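Local coordinates for protein Alpha/beta fold hydrolase (Pseudomonas aeruginosa, PDB 6I8W) that probably hydrolyses membrane phospholipids as a membrane-bound phospholipase A of the alpha/beta hydrolase fold, at residues P23-L27 against P209-L214; K104-Y110 against F224-I228; V199-P204 against G285-E291. All coordinates share one frame; numbering follows the deposited sequence.

Interaction 1 (P23-L27 against P209-L214)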
loop_
_atom_site.group_PDB
_atom_site.type_symbol
_atom_site.label_atom_id
_atom_site.label_comp_id
_atom_site.label_asym_id
_atom_site.label_seq_id
_atom_site.Cartn_x
_atom_site.Cartn_y
_atom_site.Cartn_z
ATOM N N PRO A 23 20.871 -11.454 -3.979
ATOM C CA PRO A 23 19.567 -10.775 -4.103
ATOM C C PRO A 23 19.111 -10.043 -2.837
ATOM O O PRO A 23 18.578 -8.931 -2.926
ATOM C CB PRO A 23 18.604 -11.924 -4.415
ATOM C CG PRO A 23 19.454 -12.955 -5.069
ATOM C CD PRO A 23 20.790 -12.866 -4.404
ATOM N N ALA A 24 19.296 -10.666 -1.678
ATOM C CA ALA A 24 18.858 -10.068 -0.414
ATOM C C ALA A 24 19.613 -8.762 -0.147
ATOM O O ALA A 24 19.008 -7.766 0.242
ATOM C CB ALA A 24 19.051 -11.046 0.735
ATOM N N THR A 25 20.928 -8.756 -0.369
ATOM C CA THR A 25 21.712 -7.542 -0.134
ATOM C C THR A 25 21.336 -6.476 -1.160
ATOM O O THR A 25 21.376 -5.280 -0.876
ATOM C CB THR A 25 23.242 -7.795 -0.205
ATOM O OG1 THR A 25 23.615 -8.114 -1.545
ATOM C CG2 THR A 25 23.656 -8.930 0.708
ATOM N N LEU A 26 21.006 -6.915 -2.369
ATOM C CA LEU A 26 20.539 -6.004 -3.407
ATOM C C LEU A 26 19.290 -5.256 -2.925
ATOM O O LEU A 26 19.213 -4.028 -3.004
ATOM C CB LEU A 26 20.222 -6.777 -4.684
ATOM C CG LEU A 26 20.170 -6.089 -6.046
ATOM C CD1 LEU A 26 20.314 -7.143 -7.127
ATOM C CD2 LEU A 26 18.900 -5.309 -6.237
ATOM N N LEU A 27 18.319 -5.997 -2.403
ATOM C CA LEU A 27 17.087 -5.368 -1.926
ATOM C C LEU A 27 17.393 -4.441 -0.754
ATOM O O LEU A 27 16.848 -3.341 -0.665
ATOM C CB LEU A 27 16.043 -6.426 -1.528
ATOM C CG LEU A 27 14.724 -5.924 -0.916
ATOM C CD1 LEU A 27 14.059 -4.851 -1.786
ATOM C CD2 LEU A 27 13.749 -7.090 -0.606
ATOM N N PRO A 209 18.002 -7.723 -12.137
ATOM C CA PRO A 209 18.206 -8.583 -10.966
ATOM C C PRO A 209 17.239 -8.265 -9.820
ATOM O O PRO A 209 16.759 -9.181 -9.165
ATOM C CB PRO A 209 19.658 -8.296 -10.569
ATOM C CG PRO A 209 20.316 -7.831 -11.847
ATOM C CD PRO A 209 19.248 -7.031 -12.527
ATOM N N LEU A 210 16.948 -6.989 -9.587
ATOM C CA LEU A 210 16.010 -6.626 -8.534
ATOM C C LEU A 210 14.606 -7.128 -8.862
ATOM O O LEU A 210 13.898 -7.634 -7.993
ATOM C CB LEU A 210 15.982 -5.108 -8.318
ATOM C CG LEU A 210 14.969 -4.647 -7.258
ATOM C CD1 LEU A 210 15.234 -5.307 -5.919
ATOM C CD2 LEU A 210 15.006 -3.136 -7.120
ATOM N N LYS A 211 14.213 -6.997 -10.123
ATOM C CA LYS A 211 12.899 -7.449 -10.561
ATOM C C LYS A 211 12.689 -8.945 -10.324
ATOM O O LYS A 211 11.653 -9.349 -9.826
ATOM C CB LYS A 211 12.703 -7.142 -12.045
ATOM C CG LYS A 211 11.404 -7.689 -12.612
ATOM C CD LYS A 211 11.400 -7.553 -14.123
ATOM C CE LYS A 211 10.560 -8.641 -14.768
ATOM N NZ LYS A 211 10.601 -8.570 -16.262
ATOM N N ARG A 212 13.680 -9.756 -10.677
ATOM C CA ARG A 212 13.571 -11.199 -10.489
ATOM C C ARG A 212 13.387 -11.585 -9.018
ATOM O O ARG A 212 12.611 -12.484 -8.693
ATOM C CB ARG A 212 14.798 -11.908 -11.072
ATOM C CG ARG A 212 14.715 -12.089 -12.578
ATOM C CD ARG A 212 15.853 -12.941 -13.131
ATOM N NE ARG A 212 16.922 -12.128 -13.704
ATOM C CZ ARG A 212 18.102 -11.927 -13.126
ATOM N NH1 ARG A 212 18.374 -12.489 -11.953
ATOM N NH2 ARG A 212 19.013 -11.170 -13.725
ATOM N N TYR A 213 14.111 -10.920 -8.126
ATOM C CA TYR A 213 13.984 -11.221 -6.702
ATOM C C TYR A 213 12.616 -10.797 -6.192
ATOM O O TYR A 213 11.997 -11.517 -5.414
ATOM C CB TYR A 213 15.106 -10.569 -5.904
ATOM C CG TYR A 213 15.117 -10.902 -4.428
ATOM C CD1 TYR A 213 15.218 -12.227 -3.992
ATOM C CD2 TYR A 213 15.157 -9.901 -3.475
ATOM C CE1 TYR A 213 15.280 -12.535 -2.642
ATOM C CE2 TYR A 213 15.223 -10.197 -2.129
ATOM C CZ TYR A 213 15.280 -11.511 -1.718
ATOM O OH TYR A 213 15.351 -11.780 -0.377
ATOM N N LEU A 214 12.147 -9.625 -6.607
ATOM C CA LEU A 214 10.806 -9.180 -6.213
ATOM C C LEU A 214 9.769 -10.209 -6.677
ATOM O O LEU A 214 8.835 -10.539 -5.940
ATOM C CB LEU A 214 10.482 -7.804 -6.794
ATOM C CG LEU A 214 11.313 -6.657 -6.215
ATOM C CD1 LEU A 214 10.990 -5.343 -6.917
ATOM C CD2 LEU A 214 11.099 -6.553 -4.707
#

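Interaction 2 (K104-Y110 against F224-I228)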
loop_
_atom_site.group_PDB
_atom_site.type_symbol
_atom_site.label_atom_id
_atom_site.label_comp_id
_atom_site.label_asym_id
_atom_site.label_seq_id
_atom_site.Cartn_x
_atom_site.Cartn_y
_atom_site.Cartn_z
ATOM N N LYS A 104 2.233 -12.371 10.370
ATOM C CA LYS A 104 1.233 -12.981 9.492
ATOM C C LYS A 104 0.608 -14.236 10.125
ATOM O O LYS A 104 0.768 -15.339 9.605
ATOM C CB LYS A 104 1.875 -13.337 8.145
ATOM C CG LYS A 104 2.578 -12.138 7.463
ATOM C CD LYS A 104 3.336 -12.555 6.205
ATOM C CE LYS A 104 4.055 -11.353 5.568
ATOM N NZ LYS A 104 5.115 -10.811 6.468
ATOM N N PRO A 105 -0.135 -14.064 11.233
ATOM C CA PRO A 105 -0.776 -15.217 11.891
ATOM C C PRO A 105 -1.709 -15.955 10.934
ATOM O O PRO A 105 -2.542 -15.322 10.278
ATOM C CB PRO A 105 -1.586 -14.593 13.039
ATOM C CG PRO A 105 -1.195 -13.183 13.105
ATOM C CD PRO A 105 -0.545 -12.778 11.825
ATOM N N GLN A 106 -1.571 -17.269 10.859
ATOM C CA GLN A 106 -2.300 -18.053 9.878
ATOM C C GLN A 106 -3.812 -18.054 10.111
ATOM O O GLN A 106 -4.583 -18.143 9.157
ATOM C CB GLN A 106 -1.779 -19.493 9.872
ATOM C CG GLN A 106 -2.284 -20.334 8.702
ATOM C CD GLN A 106 -1.718 -19.877 7.366
ATOM O OE1 GLN A 106 -2.409 -19.909 6.347
ATOM N NE2 GLN A 106 -0.458 -19.445 7.367
ATOM N N GLN A 107 -4.236 -17.936 11.366
ATOM C CA GLN A 107 -5.659 -18.064 11.692
ATOM C C GLN A 107 -6.366 -16.732 11.942
ATOM O O GLN A 107 -7.501 -16.702 12.411
ATOM C CB GLN A 107 -5.846 -18.968 12.922
ATOM C CG GLN A 107 -5.357 -20.392 12.735
ATOM C CD GLN A 107 -5.998 -21.072 11.540
ATOM O OE1 GLN A 107 -5.307 -21.623 10.678
ATOM N NE2 GLN A 107 -7.326 -21.038 11.481
ATOM N N ALA A 108 -5.716 -15.625 11.619
ATOM C CA ALA A 108 -6.317 -14.334 11.908
ATOM C C ALA A 108 -7.312 -13.930 10.819
ATOM O O ALA A 108 -7.342 -14.517 9.732
ATOM C CB ALA A 108 -5.236 -13.271 12.063
ATOM N N SER A 109 -8.136 -12.936 11.124
ATOM C CA SER A 109 -8.974 -12.321 10.114
ATOM C C SER A 109 -8.220 -11.156 9.457
ATOM O O SER A 109 -7.576 -10.353 10.137
ATOM C CB SER A 109 -10.288 -11.842 10.723
ATOM O OG SER A 109 -11.059 -11.164 9.747
ATOM N N TYR A 110 -8.328 -11.049 8.140
ATOM C CA TYR A 110 -7.657 -9.991 7.423
ATOM C C TYR A 110 -8.637 -9.142 6.630
ATOM O O TYR A 110 -8.241 -8.449 5.699
ATOM C CB TYR A 110 -6.580 -10.568 6.503
ATOM C CG TYR A 110 -5.436 -11.203 7.252
ATOM C CD1 TYR A 110 -4.419 -10.424 7.784
ATOM C CD2 TYR A 110 -5.377 -12.578 7.436
ATOM C CE1 TYR A 110 -3.376 -10.996 8.479
ATOM C CE2 TYR A 110 -4.330 -13.161 8.121
ATOM C CZ TYR A 110 -3.332 -12.354 8.639
ATOM O OH TYR A 110 -2.286 -12.910 9.325
ATOM N N PHE A 224 -0.457 -17.510 0.691
ATOM C CA PHE A 224 -1.031 -16.723 1.769
ATOM C C PHE A 224 -1.790 -15.501 1.239
ATOM O O PHE A 224 -2.856 -15.152 1.742
ATOM C CB PHE A 224 0.057 -16.288 2.743
ATOM C CG PHE A 224 -0.479 -15.734 4.025
ATOM C CD1 PHE A 224 -1.115 -16.560 4.931
ATOM C CD2 PHE A 224 -0.352 -14.388 4.325
ATOM C CE1 PHE A 224 -1.615 -16.056 6.112
ATOM C CE2 PHE A 224 -0.852 -13.888 5.510
ATOM C CZ PHE A 224 -1.481 -14.715 6.396
ATOM N N ASN A 225 -1.239 -14.838 0.230
ATOM C CA ASN A 225 -1.943 -13.703 -0.354
ATOM C C ASN A 225 -3.297 -14.145 -0.913
ATOM O O ASN A 225 -4.292 -13.458 -0.720
ATOM C CB ASN A 225 -1.115 -13.032 -1.453
ATOM C CG ASN A 225 -0.019 -12.114 -0.895
ATOM O OD1 ASN A 225 0.017 -11.805 0.299
ATOM N ND2 ASN A 225 0.882 -11.687 -1.769
ATOM N N ALA A 226 -3.338 -15.310 -1.562
ATOM C CA ALA A 226 -4.582 -15.808 -2.142
ATOM C C ALA A 226 -5.641 -16.042 -1.063
ATOM O O ALA A 226 -6.832 -15.810 -1.279
ATOM C CB ALA A 226 -4.326 -17.101 -2.925
ATOM N N GLN A 227 -5.196 -16.520 0.092
ATOM C CA GLN A 227 -6.097 -16.775 1.219
ATOM C C GLN A 227 -6.663 -15.458 1.767
ATOM O O GLN A 227 -7.859 -15.337 2.031
ATOM C CB GLN A 227 -5.355 -17.549 2.314
ATOM C CG GLN A 227 -5.863 -17.332 3.731
ATOM C CD GLN A 227 -5.091 -18.167 4.750
ATOM O OE1 GLN A 227 -5.149 -17.910 5.956
ATOM N NE2 GLN A 227 -4.357 -19.169 4.265
ATOM N N ILE A 228 -5.801 -14.462 1.916
ATOM C CA ILE A 228 -6.263 -13.145 2.326
ATOM C C ILE A 228 -7.238 -12.573 1.297
ATOM O O ILE A 228 -8.269 -12.014 1.665
ATOM C CB ILE A 228 -5.096 -12.163 2.530
ATOM C CG1 ILE A 228 -4.289 -12.542 3.773
ATOM C CG2 ILE A 228 -5.617 -10.729 2.695
ATOM C CD1 ILE A 228 -3.102 -11.615 4.017
#

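Interaction 3 (V199-P204 against G285-E291). With BOG (octyl beta-D-glucopyranoside), chain D; MYR (myristic acid), chain C.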
loop_
_atom_site.group_PDB
_atom_site.type_symbol
_atom_site.label_atom_id
_atom_site.label_comp_id
_atom_site.label_asym_id
_atom_site.label_seq_id
_atom_site.Cartn_x
_atom_site.Cartn_y
_atom_site.Cartn_z
ATOM N N VAL A 199 -0.805 -2.811 -13.296
ATOM C CA VAL A 199 -1.050 -1.677 -12.403
ATOM C C VAL A 199 -0.356 -0.386 -12.857
ATOM O O VAL A 199 -0.684 0.684 -12.349
ATOM C CB VAL A 199 -0.613 -1.982 -10.946
ATOM C CG1 VAL A 199 -1.340 -3.225 -10.389
ATOM C CG2 VAL A 199 0.893 -2.150 -10.866
ATOM N N PHE A 200 0.581 -0.482 -13.806
ATOM C CA PHE A 200 1.272 0.706 -14.344
ATOM C C PHE A 200 0.913 1.016 -15.792
ATOM O O PHE A 200 0.891 0.123 -16.643
ATOM C CB PHE A 200 2.797 0.546 -14.287
ATOM C CG PHE A 200 3.373 0.533 -12.904
ATOM C CD1 PHE A 200 3.414 1.694 -12.143
ATOM C CD2 PHE A 200 3.908 -0.638 -12.377
ATOM C CE1 PHE A 200 3.962 1.683 -10.869
ATOM C CE2 PHE A 200 4.459 -0.658 -11.108
ATOM C CZ PHE A 200 4.482 0.498 -10.345
ATOM N N VAL A 201 0.705 2.295 -16.096
ATOM C CA VAL A 201 0.698 2.701 -17.489
ATOM C C VAL A 201 2.145 2.875 -17.957
ATOM O O VAL A 201 2.568 2.256 -18.930
ATOM C CB VAL A 201 -0.115 3.991 -17.705
ATOM C CG1 VAL A 201 0.015 4.471 -19.156
ATOM C CG2 VAL A 201 -1.575 3.740 -17.333
ATOM N N GLN A 202 2.905 3.719 -17.266
ATOM C CA GLN A 202 4.333 3.851 -17.544
ATOM C C GLN A 202 5.065 3.321 -16.335
ATOM O O GLN A 202 5.059 3.948 -15.268
ATOM C CB GLN A 202 4.745 5.314 -17.824
ATOM C CG GLN A 202 4.270 5.870 -19.162
ATOM C CD GLN A 202 4.804 7.276 -19.446
ATOM O OE1 GLN A 202 4.509 8.226 -18.717
ATOM N NE2 GLN A 202 5.590 7.407 -20.509
ATOM N N GLN A 203 5.677 2.155 -16.487
ATOM C CA GLN A 203 6.314 1.527 -15.355
ATOM C C GLN A 203 7.643 2.211 -15.066
ATOM O O GLN A 203 8.427 2.440 -15.971
ATOM C CB GLN A 203 6.535 0.043 -15.605
ATOM C CG GLN A 203 7.152 -0.659 -14.412
ATOM C CD GLN A 203 7.946 -1.870 -14.815
ATOM O OE1 GLN A 203 7.428 -2.773 -15.470
ATOM N NE2 GLN A 203 9.217 -1.892 -14.440
ATOM N N PRO A 204 7.895 2.544 -13.798
ATOM C CA PRO A 204 9.233 3.053 -13.473
ATOM C C PRO A 204 10.315 1.998 -13.753
ATOM O O PRO A 204 10.053 0.805 -13.598
ATOM C CB PRO A 204 9.138 3.366 -11.969
ATOM C CG PRO A 204 7.674 3.550 -11.703
ATOM C CD PRO A 204 6.973 2.603 -12.649
ATOM N N GLY A 285 -2.034 4.770 -13.925
ATOM C CA GLY A 285 -2.677 3.523 -13.526
ATOM C C GLY A 285 -3.143 3.519 -12.085
ATOM O O GLY A 285 -3.445 4.563 -11.494
ATOM N N HIS A 286 -3.167 2.317 -11.521
ATOM C CA HIS A 286 -3.715 2.028 -10.203
ATOM C C HIS A 286 -2.910 2.553 -9.011
ATOM O O HIS A 286 -3.440 2.676 -7.903
ATOM C CB HIS A 286 -3.852 0.503 -10.081
ATOM C CG HIS A 286 -4.446 0.033 -8.791
ATOM N ND1 HIS A 286 -5.659 0.486 -8.320
ATOM C CD2 HIS A 286 -4.022 -0.901 -7.904
ATOM C CE1 HIS A 286 -5.937 -0.116 -7.175
ATOM N NE2 HIS A 286 -4.955 -0.957 -6.900
ATOM N N VAL A 287 -1.626 2.831 -9.208
ATOM C CA VAL A 287 -0.809 3.269 -8.070
ATOM C C VAL A 287 -0.076 4.579 -8.396
ATOM O O VAL A 287 1.146 4.607 -8.544
ATOM C CB VAL A 287 0.187 2.150 -7.621
ATOM C CG1 VAL A 287 -0.576 0.981 -6.928
ATOM C CG2 VAL A 287 0.974 1.603 -8.803
ATOM N N PRO A 288 -0.839 5.685 -8.510
ATOM C CA PRO A 288 -0.265 6.990 -8.881
ATOM C C PRO A 288 0.922 7.388 -7.994
ATOM O O PRO A 288 1.906 7.959 -8.498
ATOM C CB PRO A 288 -1.438 7.979 -8.685
ATOM C CG PRO A 288 -2.659 7.171 -8.612
ATOM C CD PRO A 288 -2.282 5.763 -8.211
ATOM N N MET A 289 0.847 7.069 -6.704
ATOM C CA MET A 289 1.911 7.454 -5.770
ATOM C C MET A 289 3.211 6.701 -6.059
ATOM O O MET A 289 4.272 7.114 -5.604
ATOM C CB MET A 289 1.486 7.224 -4.317
ATOM C CG MET A 289 1.597 5.781 -3.858
ATOM S SD MET A 289 0.199 4.774 -4.479
ATOM C CE MET A 289 0.530 3.233 -3.615
ATOM N N VAL A 290 3.133 5.605 -6.819
ATOM C CA VAL A 290 4.346 4.911 -7.261
ATOM C C VAL A 290 4.715 5.295 -8.698
ATOM O O VAL A 290 5.883 5.520 -8.996
ATOM C CB VAL A 290 4.192 3.378 -7.167
ATOM C CG1 VAL A 290 5.469 2.669 -7.646
ATOM C CG2 VAL A 290 3.833 2.962 -5.741
ATOM N N GLU A 291 3.719 5.357 -9.586
ATOM C CA GLU A 291 3.966 5.643 -10.996
ATOM C C GLU A 291 4.485 7.073 -11.224
ATOM O O GLU A 291 5.435 7.299 -11.977
ATOM C CB GLU A 291 2.691 5.416 -11.827
ATOM C CG GLU A 291 2.938 5.618 -13.338
ATOM C CD GLU A 291 1.840 5.063 -14.248
ATOM O OE1 GLU A 291 1.821 5.455 -15.433
ATOM O OE2 GLU A 291 1.023 4.214 -13.813
HETATM C C1 BOG D . 16.084 1.770 -9.137
HETATM O O1 BOG D . 14.725 1.526 -8.772
HETATM C C2 BOG D . 16.068 2.497 -10.488
HETATM O O2 BOG D . 15.925 1.520 -11.518
HETATM C C3 BOG D . 17.303 3.349 -10.774
HETATM O O3 BOG D . 17.134 4.150 -11.954
HETATM C C4 BOG D . 17.542 4.236 -9.566
HETATM O O4 BOG D . 18.612 5.167 -9.813
HETATM C C5 BOG D . 17.858 3.280 -8.417
HETATM O O5 BOG D . 16.697 2.509 -8.073
HETATM C C6 BOG D . 18.420 3.991 -7.185
HETATM O O6 BOG D . 17.417 4.179 -6.185
HETATM C "C1'" BOG D . 14.584 0.780 -7.567
HETATM C "C2'" BOG D . 13.141 0.889 -7.095
HETATM C "C3'" BOG D . 12.223 1.022 -8.298
HETATM C "C4'" BOG D . 10.761 0.869 -7.922
HETATM C "C5'" BOG D . 10.046 0.114 -9.034
HETATM C "C6'" BOG D . 8.536 0.208 -8.883
HETATM C "C7'" BOG D . 7.859 -0.943 -9.613
HETATM C "C8'" BOG D . 8.294 -0.982 -11.059
HETATM C C1 MYR C . -1.478 -2.961 -5.303
HETATM O O1 MYR C . -1.653 -1.985 -4.536
HETATM O O2 MYR C . -2.404 -3.747 -5.607
HETATM C C2 MYR C . -0.122 -3.148 -5.954
HETATM C C3 MYR C . 0.847 -2.070 -5.467
HETATM C C4 MYR C . 2.102 -2.008 -6.334
HETATM C C5 MYR C . 2.963 -3.252 -6.182
HETATM C C6 MYR C . 4.305 -3.034 -6.870
HETATM C C7 MYR C . 5.466 -3.089 -5.882
HETATM C C8 MYR C . 6.497 -2.007 -6.192
HETATM C C9 MYR C . 7.930 -2.507 -6.018
HETATM C C10 MYR C . 8.575 -1.891 -4.783
HETATM C C11 MYR C . 10.084 -2.107 -4.756
HETATM C C12 MYR C . 10.635 -1.845 -3.359
HETATM C C13 MYR C . 12.067 -1.339 -3.426
HETATM C C14 MYR C . 12.276 -0.230 -2.419
HETATM O O HOH W 1 -0.029 3.203 -11.466
HETATM O O HOH W 2 6.235 6.158 -14.327
#

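Interaction 1 (P23-L27 against P209-L214)
The ring of Y213 lies under P23, whose CB stands 3.7 Å from the ring centroid and 23° off the ring normal, a CH-pi contact over one face. The closest pair is P23 CB to Y213 CD1 at 3.4 Å, toward the rim rather than the middle of the ring, and A24 N sits above the same face. With CG of Y213 anti to the backbone N (chi1 -176°), the ring reaches across to the turn from P23 to L27, where L27 CD2 packs on CE2 at 3.8 Å from an oblique direction.

This is a helix-helix crossing: the long N-terminal helix 3-38, kinked where P23 N has no bond to the preceding turn, meets the start of helix 208-234. The short segments pass with axes 9.7 Å apart at a signed angle of -106°, a steep crossing that brings P23 near Y213 and L27 near L210. L26 packs as tightly as the proline: its CD1 lies 3.7 Å from CB of P209 at the exposed end, and its CD2 reaches inward to L210 CB at 3.6 Å.

Two places are looser. In the buried part L27 CD1 comes only to 4.3 Å from L210 CD1, beside the ligands, for L210 touches the bound octyl glucoside and L214 the myristic acid. At the hydroxyl end of Y213, OH stays 3.9 Å from A24 CB, and no hydrogen bond joins the two segments.

Interaction 2 (K104-Y110 against F224-I228)
The loop between strand 90-94 and helix 112-125 of the alpha/beta hydrolase fold, which contains a type I beta turn from P105 to A108, rests against helix 208-234; Q106 reaches over from the turn, and K104 and Y110 do so from its flanks. At the centre F224 and Y110 form an offset edge-to-face pair: the ring centroids are 5.5 Å apart, the planes meet at 85°, and the edge of F224 is turned toward the face of Y110. The atom that leads is F224 CZ, 3.7 Å from Y110 CE2. I228 covers one face of the tyrosine, its CD1 lying 4.1 Å from the ring centroid and 15° off the normal.

The hydroxyl of Y110 is engaged within its own loop, giving its proton to P105 O over 2.6 Å; this ties the end of the ring to the first residue of the turn and limits how far the ring can swing. At the outer end, the side chain of Q106 bends at chi2, bringing its amide alongside F224 and its OE1 to Q227. Q227 NE2 donates to Q106 OE1 at 2.9 Å with an N-H...O angle of 149°, approaching nearly along the C=O axis although the two amide planes are steeply inclined. On another side of F224, the CB of K104 lies 3.8 Å from CE2, while the lysine NZ turns away to G100 O and S102 O.

Further along helix 208-234, Q231 accepts from Y110 N; on another flank helix 112-125 contributes Q115 to the packing of Y110 and R118 to a bond with S109 O.

Interaction 3 (V199-P204 against G285-E291)
E291 grips the loop 199-204 through its carboxylate: Q202 N donates to OE1 at 2.7 Å in a nearly straight bond (171°), and V201 N to OE2 at 3.0 Å, each meeting its oxygen from above the carboxylate plane. The setting is the histidine loop of an alpha/beta hydrolase, since H286 bonds D258 and S137 in an arrangement consistent with a Ser-His-Asp triad. OE2 also takes G285 N, which arrives from the face opposite V201 N, so the carboxylate bridges the two segments and is held from both sides. The extended side chain of E291, running away from its own backbone N, carries the carboxylate past F200. A bent bond (135°) from H286 N to V199 O, 3.1 Å long, holds the backbone of the histidine.

Beside the polar grip, F200 presents its ring edge to V290 CG1, 3.6 Å from CZ, while V287 CG2 stands 3.6 Å from CE1. P204 CD lies over one ring face.

Farther out, the octyl tail of the bound glucoside approaches F200 CE2, and V287 CG1 meets C3 of the myristic acid. A water accepts from V287 N and donates to V199 O and E291 OE2; a second water donates to Q202 O and to E291 O, 2.7 Å from each.

Interactions 1 and 2 share helix 208-234, its early turns meeting the N-terminal helix and its later part the 104-110 loop; their centres lie 25 Å apart and their nearest atoms about 9 Å. Interaction 3 carries H286 of the probable triad and is separated from interaction 1 by about 6 Å at nearest atoms, from interaction 2 by about 12 Å. The bound fatty acid and detergent bridge part of this distance: myristic acid touches both L214 and V287, and octyl glucoside both L210 and F200, so interactions 1 and 3 border the same ligands. Interaction 2 stands off, with the I228 side chain about 11 Å from the myristic acid.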